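Local coordinates for protein alpha-2,3-sialyltransferase (Campylobacter jejuni, PDB 2P2V) that probably transfers sialic acid from a CMP-activated donor to acceptor sugars in alpha-2,3 linkage, this chain being the N-terminal part of a longer membrane protein, at residues Lys17-Ile22 / Glu42-Arg47; Thr165-Gly170 / Asn224-Cys229; Ala184-Ile189 / Ile258-Leu263. All blocks are in the same frame, centred on the assembly; numbering follows the deposited sequence.

Contact 1. Residues Lys17-Ile22 / Glu42-Arg47; sequences KNMQNI and EYDVFR. With EDO (1,2-ethanediol), chain H; EDO (1,2-ethanediol), chain E.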
loop_
_atom_site.group_PDB
_atom_site.type_symbol
_atom_site.label_atom_id
_atom_site.label_comp_id
_atom_site.label_asym_id
_atom_site.label_seq_id
_atom_site.Cartn_x
_atom_site.Cartn_y
_atom_site.Cartn_z
ATOM N N LYS A 17 -0.637 -29.640 17.643
ATOM C CA LYS A 17 -1.580 -30.168 18.659
ATOM C C LYS A 17 -0.948 -31.046 19.761
ATOM O O LYS A 17 -1.469 -31.133 20.871
ATOM C CB LYS A 17 -2.729 -30.925 17.979
ATOM C CG LYS A 17 -3.565 -30.079 16.988
ATOM C CD LYS A 17 -4.505 -29.072 17.683
ATOM C CE LYS A 17 -5.692 -28.711 16.769
ATOM N NZ LYS A 17 -6.363 -27.411 17.128
ATOM N N ASN A 18 0.189 -31.663 19.462
ATOM C CA ASN A 18 0.839 -32.606 20.380
ATOM C C ASN A 18 1.680 -31.971 21.468
ATOM O O ASN A 18 2.102 -32.658 22.396
ATOM C CB ASN A 18 1.707 -33.585 19.595
ATOM C CG ASN A 18 0.954 -34.249 18.494
ATOM O OD1 ASN A 18 -0.230 -34.574 18.648
ATOM N ND2 ASN A 18 1.618 -34.433 17.344
ATOM N N MET A 19 1.944 -30.660 21.356
ATOM C CA MET A 19 2.710 -29.967 22.367
ATOM C C MET A 19 2.212 -28.516 22.409
ATOM O O MET A 19 2.555 -27.708 21.545
ATOM C CB MET A 19 4.214 -30.062 22.046
ATOM C CG MET A 19 5.133 -30.013 23.277
ATOM S SD MET A 19 4.963 -28.496 24.249
ATOM C CE MET A 19 5.771 -27.368 23.065
ATOM N N GLN A 20 1.383 -28.210 23.400
ATOM C CA GLN A 20 0.754 -26.896 23.498
ATOM C C GLN A 20 1.100 -26.204 24.809
ATOM O O GLN A 20 0.345 -25.363 25.300
ATOM C CB GLN A 20 -0.768 -27.044 23.319
ATOM C CG GLN A 20 -1.196 -27.628 21.970
ATOM C CD GLN A 20 -2.649 -28.135 21.978
ATOM O OE1 GLN A 20 -3.073 -28.784 22.933
ATOM N NE2 GLN A 20 -3.410 -27.826 20.919
ATOM N N ASN A 21 2.261 -26.540 25.374
ATOM C CA ASN A 21 2.679 -26.016 26.652
ATOM C C ASN A 21 3.722 -24.926 26.462
ATOM O O ASN A 21 4.681 -25.122 25.743
ATOM C CB ASN A 21 3.378 -27.083 27.519
ATOM C CG ASN A 21 2.424 -28.211 27.969
ATOM O OD1 ASN A 21 1.236 -27.975 28.222
ATOM N ND2 ASN A 21 2.968 -29.435 28.080
ATOM N N ILE A 22 3.565 -23.853 27.199
ATOM C CA ILE A 22 4.530 -22.758 27.037
ATOM C C ILE A 22 4.904 -22.254 28.413
ATOM O O ILE A 22 4.043 -22.091 29.269
ATOM C CB ILE A 22 3.931 -21.663 26.069
ATOM C CG1 ILE A 22 4.975 -20.544 25.775
ATOM C CG2 ILE A 22 2.666 -21.033 26.621
ATOM C CD1 ILE A 22 6.145 -21.017 24.967
ATOM N N GLU A 42 7.000 -31.522 28.685
ATOM C CA GLU A 42 7.347 -30.908 27.415
ATOM C C GLU A 42 6.873 -29.483 27.410
ATOM O O GLU A 42 5.828 -29.165 27.968
ATOM C CB GLU A 42 6.715 -31.665 26.264
ATOM C CG GLU A 42 7.226 -33.081 26.183
ATOM C CD GLU A 42 7.338 -33.542 24.776
ATOM O OE1 GLU A 42 6.317 -34.042 24.233
ATOM O OE2 GLU A 42 8.446 -33.383 24.206
ATOM N N TYR A 43 7.665 -28.611 26.791
ATOM C CA TYR A 43 7.315 -27.206 26.755
ATOM C C TYR A 43 8.308 -26.437 25.857
ATOM O O TYR A 43 9.432 -26.881 25.632
ATOM C CB TYR A 43 7.333 -26.574 28.166
ATOM C CG TYR A 43 8.639 -26.770 28.909
ATOM C CD1 TYR A 43 9.745 -25.912 28.678
ATOM C CD2 TYR A 43 8.785 -27.807 29.861
ATOM C CE1 TYR A 43 10.931 -26.091 29.359
ATOM C CE2 TYR A 43 9.964 -28.006 30.532
ATOM C CZ TYR A 43 11.033 -27.143 30.291
ATOM O OH TYR A 43 12.205 -27.325 30.943
ATOM N N ASP A 44 7.836 -25.288 25.366
ATOM C CA ASP A 44 8.689 -24.241 24.708
ATOM C C ASP A 44 8.821 -23.135 25.733
ATOM O O ASP A 44 8.053 -23.055 26.690
ATOM C CB ASP A 44 7.997 -23.708 23.427
ATOM C CG ASP A 44 8.018 -24.721 22.273
ATOM O OD1 ASP A 44 8.926 -25.545 22.249
ATOM O OD2 ASP A 44 7.122 -24.730 21.388
ATOM N N VAL A 45 9.777 -22.212 25.541
ATOM C CA VAL A 45 10.007 -21.182 26.521
ATOM C C VAL A 45 9.964 -19.808 25.767
ATOM O O VAL A 45 10.543 -19.718 24.682
ATOM C CB VAL A 45 11.418 -21.301 27.073
ATOM C CG1 VAL A 45 11.654 -20.219 28.027
ATOM C CG2 VAL A 45 11.646 -22.693 27.791
ATOM N N PHE A 46 9.342 -18.794 26.369
ATOM C CA PHE A 46 9.395 -17.406 25.838
ATOM C C PHE A 46 10.132 -16.570 26.870
ATOM O O PHE A 46 9.905 -16.707 28.094
ATOM C CB PHE A 46 7.999 -16.821 25.653
ATOM C CG PHE A 46 7.240 -17.277 24.409
ATOM C CD1 PHE A 46 7.771 -18.143 23.475
ATOM C CD2 PHE A 46 5.941 -16.792 24.220
ATOM C CE1 PHE A 46 7.000 -18.528 22.345
ATOM C CE2 PHE A 46 5.174 -17.151 23.124
ATOM C CZ PHE A 46 5.708 -18.014 22.171
ATOM N N ARG A 47 11.049 -15.712 26.406
ATOM C CA ARG A 47 11.734 -14.808 27.319
ATOM C C ARG A 47 11.634 -13.394 26.732
ATOM O O ARG A 47 11.354 -13.217 25.541
ATOM C CB ARG A 47 13.227 -15.162 27.424
ATOM C CG ARG A 47 13.600 -16.636 27.871
ATOM C CD ARG A 47 13.082 -16.901 29.272
ATOM N NE ARG A 47 13.606 -16.040 30.339
ATOM C CZ ARG A 47 14.752 -16.254 30.987
ATOM N NH1 ARG A 47 15.524 -17.262 30.662
ATOM N NH2 ARG A 47 15.115 -15.460 31.985
HETATM C C1 EDO H . -1.817 -30.799 25.436
HETATM O O1 EDO H . -2.612 -29.594 25.379
HETATM C C2 EDO H . -0.687 -30.762 24.411
HETATM O O2 EDO H . 0.564 -30.478 25.063
HETATM C C1 EDO E . 10.518 -29.777 26.874
HETATM O O1 EDO E . 10.275 -29.892 25.473
HETATM C C2 EDO E . 11.958 -29.442 27.153
HETATM O O2 EDO E . 12.362 -30.344 28.196
#

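Contact 2. Residues Thr165-Gly170 / Asn224-Cys229; sequences TIYLCG and NIYALC. With CSF (cytidine-5'-monophosphate-3-fluoro-N-acetyl-neuraminic acid), chain O.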
loop_
_atom_site.group_PDB
_atom_site.type_symbol
_atom_site.label_atom_id
_atom_site.label_comp_id
_atom_site.label_asym_id
_atom_site.label_seq_id
_atom_site.Cartn_x
_atom_site.Cartn_y
_atom_site.Cartn_z
ATOM N N THR A 165 -1.657 -24.243 27.408
ATOM C CA THR A 165 -1.329 -24.147 28.810
ATOM C C THR A 165 -0.090 -23.302 29.072
ATOM O O THR A 165 1.003 -23.671 28.669
ATOM C CB THR A 165 -1.113 -25.540 29.466
ATOM O OG1 THR A 165 -2.179 -26.414 29.070
ATOM C CG2 THR A 165 -1.153 -25.372 30.963
ATOM N N ILE A 166 -0.270 -22.229 29.825
ATOM C CA ILE A 166 0.829 -21.298 30.145
ATOM C C ILE A 166 1.324 -21.475 31.581
ATOM O O ILE A 166 0.515 -21.480 32.497
ATOM C CB ILE A 166 0.322 -19.839 29.980
ATOM C CG1 ILE A 166 -0.125 -19.600 28.551
ATOM C CG2 ILE A 166 1.354 -18.842 30.483
ATOM C CD1 ILE A 166 -1.025 -18.439 28.407
ATOM N N TYR A 167 2.644 -21.567 31.783
ATOM C CA TYR A 167 3.218 -21.578 33.106
ATOM C C TYR A 167 4.046 -20.363 33.269
ATOM O O TYR A 167 5.000 -20.164 32.492
ATOM C CB TYR A 167 4.140 -22.759 33.272
ATOM C CG TYR A 167 3.409 -24.055 33.060
ATOM C CD1 TYR A 167 2.951 -24.809 34.155
ATOM C CD2 TYR A 167 3.148 -24.503 31.790
ATOM C CE1 TYR A 167 2.244 -26.003 33.941
ATOM C CE2 TYR A 167 2.464 -25.713 31.558
ATOM C CZ TYR A 167 2.031 -26.448 32.657
ATOM O OH TYR A 167 1.338 -27.635 32.417
ATOM N N LEU A 168 3.709 -19.571 34.270
ATOM C CA LEU A 168 4.366 -18.286 34.446
ATOM C C LEU A 168 5.389 -18.247 35.519
ATOM O O LEU A 168 5.208 -18.839 36.586
ATOM C CB LEU A 168 3.330 -17.220 34.772
ATOM C CG LEU A 168 2.229 -17.038 33.740
ATOM C CD1 LEU A 168 1.147 -16.171 34.398
ATOM C CD2 LEU A 168 2.737 -16.416 32.438
ATOM N N CYS A 169 6.454 -17.486 35.281
ATOM C CA CYS A 169 7.450 -17.281 36.285
ATOM C C CYS A 169 8.125 -15.947 36.031
ATOM O O CYS A 169 7.988 -15.374 34.937
ATOM C CB CYS A 169 8.489 -18.413 36.325
ATOM S SG CYS A 169 9.426 -18.669 34.791
ATOM N N GLY A 170 8.864 -15.484 37.019
ATOM C CA GLY A 170 9.537 -14.181 36.921
ATOM C C GLY A 170 8.561 -13.022 36.794
ATOM O O GLY A 170 8.951 -11.886 36.454
ATOM N N ASN A 224 -5.312 -22.505 30.079
ATOM C CA ASN A 224 -5.025 -22.601 31.489
ATOM C C ASN A 224 -3.750 -21.875 31.801
ATOM O O ASN A 224 -2.815 -21.960 31.027
ATOM C CB ASN A 224 -4.939 -24.103 31.867
ATOM C CG ASN A 224 -6.331 -24.752 31.883
ATOM O OD1 ASN A 224 -6.639 -25.661 31.084
ATOM N ND2 ASN A 224 -7.205 -24.210 32.732
ATOM N N ILE A 225 -3.742 -21.148 32.909
ATOM C CA ILE A 225 -2.611 -20.401 33.352
ATOM C C ILE A 225 -2.216 -20.784 34.779
ATOM O O ILE A 225 -2.977 -20.568 35.734
ATOM C CB ILE A 225 -2.850 -18.849 33.270
ATOM C CG1 ILE A 225 -3.403 -18.442 31.875
ATOM C CG2 ILE A 225 -1.588 -18.131 33.683
ATOM C CD1 ILE A 225 -3.822 -16.956 31.727
ATOM N N TYR A 226 -1.003 -21.318 34.902
ATOM C CA TYR A 226 -0.424 -21.674 36.185
ATOM C C TYR A 226 0.764 -20.838 36.586
ATOM O O TYR A 226 1.437 -20.257 35.723
ATOM C CB TYR A 226 0.033 -23.116 36.096
ATOM C CG TYR A 226 -1.131 -24.044 35.855
ATOM C CD1 TYR A 226 -2.005 -24.382 36.911
ATOM C CD2 TYR A 226 -1.388 -24.547 34.600
ATOM C CE1 TYR A 226 -3.095 -25.218 36.700
ATOM C CE2 TYR A 226 -2.463 -25.389 34.372
ATOM C CZ TYR A 226 -3.311 -25.723 35.432
ATOM O OH TYR A 226 -4.389 -26.555 35.184
ATOM N N ALA A 227 1.031 -20.807 37.887
ATOM C CA ALA A 227 2.281 -20.286 38.437
ATOM C C ALA A 227 3.309 -21.401 38.652
ATOM O O ALA A 227 2.941 -22.582 38.769
ATOM C CB ALA A 227 2.019 -19.541 39.743
ATOM N N LEU A 228 4.598 -21.023 38.733
ATOM C CA LEU A 228 5.685 -21.977 38.990
ATOM C C LEU A 228 6.493 -21.621 40.258
ATOM O O LEU A 228 7.278 -22.436 40.742
ATOM C CB LEU A 228 6.643 -22.034 37.776
ATOM C CG LEU A 228 6.192 -22.560 36.421
ATOM C CD1 LEU A 228 7.309 -22.310 35.389
ATOM C CD2 LEU A 228 5.862 -24.051 36.458
ATOM N N CYS A 229 6.332 -20.400 40.765
ATOM C CA CYS A 229 7.155 -19.889 41.856
ATOM C C CYS A 229 6.343 -19.828 43.158
ATOM O O CYS A 229 5.422 -19.032 43.287
ATOM C CB CYS A 229 7.743 -18.528 41.487
ATOM S SG CYS A 229 8.538 -18.614 39.814
HETATM C C5A CSF O . 10.161 -1.233 31.551
HETATM C C4A CSF O . 9.147 -1.889 32.481
HETATM C C2A CSF O . 9.008 -3.920 30.923
HETATM O O6A CSF O . 10.060 -3.274 30.174
HETATM C C6A CSF O . 10.953 -2.350 30.848
HETATM C C3A CSF O . 8.239 -2.869 31.723
HETATM O O4A CSF O . 8.310 -0.883 33.033
HETATM N N5A CSF O . 11.065 -0.438 32.411
HETATM C C7A CSF O . 11.906 -1.802 29.792
HETATM C C8A CSF O . 12.646 -2.934 29.091
HETATM C C9A CSF O . 13.540 -2.414 27.946
HETATM O O9A CSF O . 14.329 -3.476 27.358
HETATM O O8A CSF O . 13.395 -3.692 30.094
HETATM O O7A CSF O . 11.155 -0.984 28.876
HETATM C C1A CSF O . 7.989 -4.521 29.965
HETATM O OBA CSF O . 6.890 -4.888 30.468
HETATM O OAA CSF O . 8.291 -4.624 28.745
HETATM O O1A CSF O . 9.409 -5.028 31.764
HETATM O O2A CSF O . 10.995 -4.720 33.637
HETATM N N1 CSF O . 8.462 -8.391 35.894
HETATM C C2 CSF O . 7.625 -8.366 37.051
HETATM N N3 CSF O . 8.107 -7.918 38.248
HETATM C C4 CSF O . 9.395 -7.517 38.344
HETATM C C5 CSF O . 10.234 -7.538 37.222
HETATM C C6 CSF O . 9.744 -7.985 35.998
HETATM C "C3'" CSF O . 7.691 -7.483 32.725
HETATM C "C2'" CSF O . 6.916 -7.989 33.926
HETATM C "C1'" CSF O . 7.935 -8.901 34.610
HETATM O "O4'" CSF O . 9.010 -9.181 33.686
HETATM C "C4'" CSF O . 8.756 -8.534 32.438
HETATM P PA CSF O . 10.872 -5.463 32.329
HETATM O "O5'" CSF O . 10.660 -7.028 32.719
HETATM C "C5'" CSF O . 10.040 -7.964 31.840
HETATM O "O3'" CSF O . 6.842 -7.380 31.587
HETATM O "O2'" CSF O . 5.758 -8.752 33.489
HETATM N N4 CSF O . 9.901 -7.075 39.536
HETATM O O2 CSF O . 6.420 -8.728 36.944
HETATM O O3A CSF O . 11.955 -5.453 31.290
HETATM C C10 CSF O . 11.568 0.698 31.897
HETATM O O10 CSF O . 11.329 1.094 30.746
HETATM C C11 CSF O . 12.480 1.472 32.822
HETATM F F3A CSF O . 7.451 -2.182 30.827
HETATM O O HOH W 1 -5.318 -25.949 28.562
HETATM O O HOH W 2 5.218 -18.142 39.226
#

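Contact 3. Residues Ala184-Ile189 / Ile258-Leu263; sequences AMSTNI and INDILL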
loop_
_atom_site.group_PDB
_atom_site.type_symbol
_atom_site.label_atom_id
_atom_site.label_comp_id
_atom_site.label_asym_id
_atom_site.label_seq_id
_atom_site.Cartn_x
_atom_site.Cartn_y
_atom_site.Cartn_z
ATOM N N ALA A 184 19.787 -4.101 37.160
ATOM C CA ALA A 184 19.077 -3.602 35.974
ATOM C C ALA A 184 19.675 -2.304 35.414
ATOM O O ALA A 184 19.617 -2.069 34.199
ATOM C CB ALA A 184 17.592 -3.428 36.265
ATOM N N MET A 185 20.241 -1.468 36.291
ATOM C CA MET A 185 20.931 -0.243 35.860
ATOM C C MET A 185 22.401 -0.541 35.560
ATOM O O MET A 185 23.322 0.015 36.195
ATOM C CB MET A 185 20.798 0.879 36.900
ATOM C CG MET A 185 19.374 1.384 37.104
ATOM S SD MET A 185 18.699 2.272 35.679
ATOM C CE MET A 185 19.575 3.846 35.767
ATOM N N SER A 186 22.606 -1.441 34.596
ATOM C CA SER A 186 23.935 -1.809 34.135
ATOM C C SER A 186 24.518 -0.636 33.355
ATOM O O SER A 186 23.823 0.349 33.081
ATOM C CB SER A 186 23.865 -3.067 33.270
ATOM O OG SER A 186 22.965 -2.858 32.200
ATOM N N THR A 187 25.799 -0.724 33.016
ATOM C CA THR A 187 26.469 0.397 32.368
ATOM C C THR A 187 25.793 0.738 31.028
ATOM O O THR A 187 25.546 1.901 30.735
ATOM C CB THR A 187 27.974 0.129 32.156
ATOM O OG1 THR A 187 28.497 -0.594 33.278
ATOM C CG2 THR A 187 28.719 1.445 32.032
ATOM N N ASN A 188 25.485 -0.283 30.227
ATOM C CA ASN A 188 24.905 -0.032 28.898
ATOM C C ASN A 188 23.468 0.494 28.937
ATOM O O ASN A 188 23.094 1.331 28.117
ATOM C CB ASN A 188 25.028 -1.265 28.008
ATOM C CG ASN A 188 26.461 -1.580 27.644
ATOM O OD1 ASN A 188 26.776 -2.712 27.270
ATOM N ND2 ASN A 188 27.354 -0.566 27.732
ATOM N N ILE A 189 22.672 0.011 29.892
ATOM C CA ILE A 189 21.315 0.529 30.082
ATOM C C ILE A 189 21.372 2.045 30.355
ATOM O O ILE A 189 20.679 2.836 29.697
ATOM C CB ILE A 189 20.539 -0.252 31.208
ATOM C CG1 ILE A 189 20.118 -1.668 30.735
ATOM C CG2 ILE A 189 19.332 0.560 31.742
ATOM C CD1 ILE A 189 19.098 -1.712 29.543
ATOM N N ILE A 258 27.747 -12.729 27.714
ATOM C CA ILE A 258 27.079 -11.440 27.546
ATOM C C ILE A 258 26.113 -11.243 28.710
ATOM O O ILE A 258 25.190 -12.058 28.934
ATOM C CB ILE A 258 26.287 -11.391 26.198
ATOM C CG1 ILE A 258 27.240 -11.482 24.983
ATOM C CG2 ILE A 258 25.421 -10.152 26.143
ATOM C CD1 ILE A 258 26.559 -11.848 23.666
ATOM N N ASN A 259 26.315 -10.170 29.447
ATOM C CA ASN A 259 25.512 -9.886 30.617
ATOM C C ASN A 259 24.971 -8.489 30.649
ATOM O O ASN A 259 24.425 -8.063 31.665
ATOM C CB ASN A 259 26.321 -10.120 31.895
ATOM C CG ASN A 259 27.535 -9.181 32.029
ATOM O OD1 ASN A 259 27.916 -8.446 31.099
ATOM N ND2 ASN A 259 28.164 -9.228 33.203
ATOM N N ASP A 260 25.155 -7.741 29.564
ATOM C CA ASP A 260 24.587 -6.376 29.464
ATOM C C ASP A 260 24.163 -6.261 27.997
ATOM O O ASP A 260 24.652 -7.030 27.166
ATOM C CB ASP A 260 25.656 -5.342 29.814
ATOM C CG ASP A 260 25.088 -3.973 30.134
ATOM O OD1 ASP A 260 23.859 -3.786 30.051
ATOM O OD2 ASP A 260 25.902 -3.045 30.449
ATOM N N ILE A 261 23.217 -5.368 27.724
ATOM C CA ILE A 261 22.742 -5.102 26.360
ATOM C C ILE A 261 23.924 -4.555 25.564
ATOM O O ILE A 261 24.680 -3.712 26.080
ATOM C CB ILE A 261 21.516 -4.122 26.344
ATOM C CG1 ILE A 261 20.905 -3.992 24.949
ATOM C CG2 ILE A 261 21.878 -2.686 26.954
ATOM C CD1 ILE A 261 19.540 -3.232 24.983
ATOM N N LEU A 262 24.120 -5.076 24.354
ATOM C CA LEU A 262 25.221 -4.590 23.498
ATOM C C LEU A 262 24.970 -3.227 22.899
ATOM O O LEU A 262 23.856 -2.850 22.545
ATOM C CB LEU A 262 25.508 -5.595 22.389
ATOM C CG LEU A 262 25.861 -7.018 22.850
ATOM C CD1 LEU A 262 26.371 -7.830 21.690
ATOM C CD2 LEU A 262 26.869 -7.047 24.038
ATOM N N LEU A 263 26.048 -2.465 22.742
ATOM C CA LEU A 263 25.955 -1.149 22.135
ATOM C C LEU A 263 26.231 -1.333 20.654
ATOM O O LEU A 263 26.901 -2.275 20.264
ATOM C CB LEU A 263 27.063 -0.250 22.729
ATOM C CG LEU A 263 26.743 0.728 23.879
ATOM C CD1 LEU A 263 25.642 0.353 24.842
ATOM C CD2 LEU A 263 28.066 1.168 24.598
#

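Contact 1. Residues Lys17-Ile22 / Glu42-Arg47
Two hydrogen bonds join N21 to E42 and D44, at the entry to strand 44-48. Its backbone O accepts from D44 N at 3.2 Å, and its side-chain ND2 gives a hydrogen to E42 O at 2.9 Å, with the acceptor close to the plane of the amide. One residue thus holds the turn before the strand as well as the strand itself, and I22 pairs with D44 in parallel register.

Apolar contact takes over from there. In I22, chi1 of -175° sets CG1 anti to the backbone N, and the turn at chi2 (68°) brings CD1 over one face of the F46 ring, 3.8 Å from its centroid and displaced toward the rim; the two side chains cross at about a right angle. The same methyl packs against D44 CB.

M19 adds packing and a weak bond. Its chain is bent at chi2 and chi3, with SD beside Y43 CA at 3.7 Å and CE against the carboxylate of D44. SD also receives a weak hydrogen bond from N21 N. The OD2 of D44 has its polar partner in the hydroxyl of Y163.

Strand 21-25 is an interior strand of the parallel sheet, between 44-48 and 165-169. On the face carrying I22 and F46, helix 150-161 packs through M154 and A158, while strand 62-68 continues the sheet beyond D44 and F46.

Contact 2. Residues Thr165-Gly170 / Asn224-Cys229
L168 O is held by two donors: a water whose oxygen lies 2.7 Å away and, more weakly, L228 N at 3.1 Å, where the bond is bent to 129°. The same water accepts from C229 N, bridging where segment 224-229 leaves the sheet. Upstream the pairing is regular. I166 N reaches N224 O at 2.8 Å, I166 O takes the hydrogen of Y226 N, and Y226 O receives that of L168 N, all nearly straight.

Side chains divide between two faces. On one, T165 CG2, anti to the backbone N (chi1 -46° for OG1), meets the Y226 ring at its edge and in its plane, 3.7 Å from CE2. Y167 and Y226 run side by side, pointing the same way, but their rings are slid so far apart, 5.7 Å between centroids with planes at 27°, that they scarcely overlap. L228 then comes across Y167 at about a right angle and rests its CG and both methyls on CB. On the opposite face L168 CD1 presses on I225 CG2 at 3.4 Å, a tight fit, and helix 150-161 packs on I166 and L168 through C155. At the end of strand 165-169, C169 CB lies against C229 SG.

Strand 224-227, reached from 165-169 through a connection including helix 207-221, is outermost on this side. Straight backbone bonds and the apolar face of I166, L168 and I225 fix the strands; on the other face a water bridges T165 OG1 and N224 OD1, and where the strands diverge another supplements the weakening backbone pairing. G170, directly after strand 165-169, lies in the ligand pocket, its O 3.6 Å from N1 of the CMP-sialic acid analogue, at the C-terminal edge of the parallel sheet, consistent with nucleotide binding in Rossmann-like folds.

Contact 3. Residues Ala184-Ile189 / Ile258-Leu263
The carboxylate of D260 meets the start of helix 187-192, gripping S186 and N188 with different oxygens. OD2 accepts the backbone hydrogen of N188 N at 2.8 Å on its syn side, only 17° out of the carboxylate plane. OD1 takes the hydroxyl hydrogen of S186 OG, a short 2.5 Å bond arriving from well above that plane. A chi1 of 56° puts S186 OG between its backbone N and carbonyl carbon, facing the acid. OD1 also receives a weak bond from I261 N, which ties the carboxylate back to its own loop. S186 occupies the N-cap position, and D260 supplies a further acceptor from a distant part of the chain.

Packing is close around this group. N188 CB lies 3.1 Å from D260 OD2 and 3.6 Å from I261 CG2, a methyl that also faces I189 CD1 at 3.9 Å, where the two isoleucines cross at about a right angle. F53 touches both S186 and D260, and I261 continues onto Y52 and helix 73-85 through Q76.

The outer side is looser. T187 and L263 are exposed; L263 reaches across obliquely to lay CD1 beside N188 CG at 3.5 Å, and in the crystal it also touches a neighbouring molecule.

The chemistry is that of a helix N-terminus met by an acid. D260 offers acceptors to the first turn, and the positive end of the helix dipole, together with the serine hydroxyl, would be expected to favour its ionised form. The loop between strand 224-227 and helix 268-283 is thereby tied to this short helix.

Overall arrangement
Contacts 1 and 2 belong to one parallel sheet. Their centres are 12 Å apart, and they meet directly because strands 21-25 and 165-169 are neighbours: I22 N and I22 O probably bond to T165 O and Y167 N, while I22 CG2 packs on I166 CG1. Contact 3 lies on the opposite side of the chain's centre, with its centre 29 Å from contact 1 and 28 Å from contact 2. The distance to the bound CMP-sialic acid analogue differs: G170 of contact 2 lines its pocket, the side chain of I189 in contact 3 is about 6 Å away, and that of F46 in contact 1 is remoter, about 11 Å.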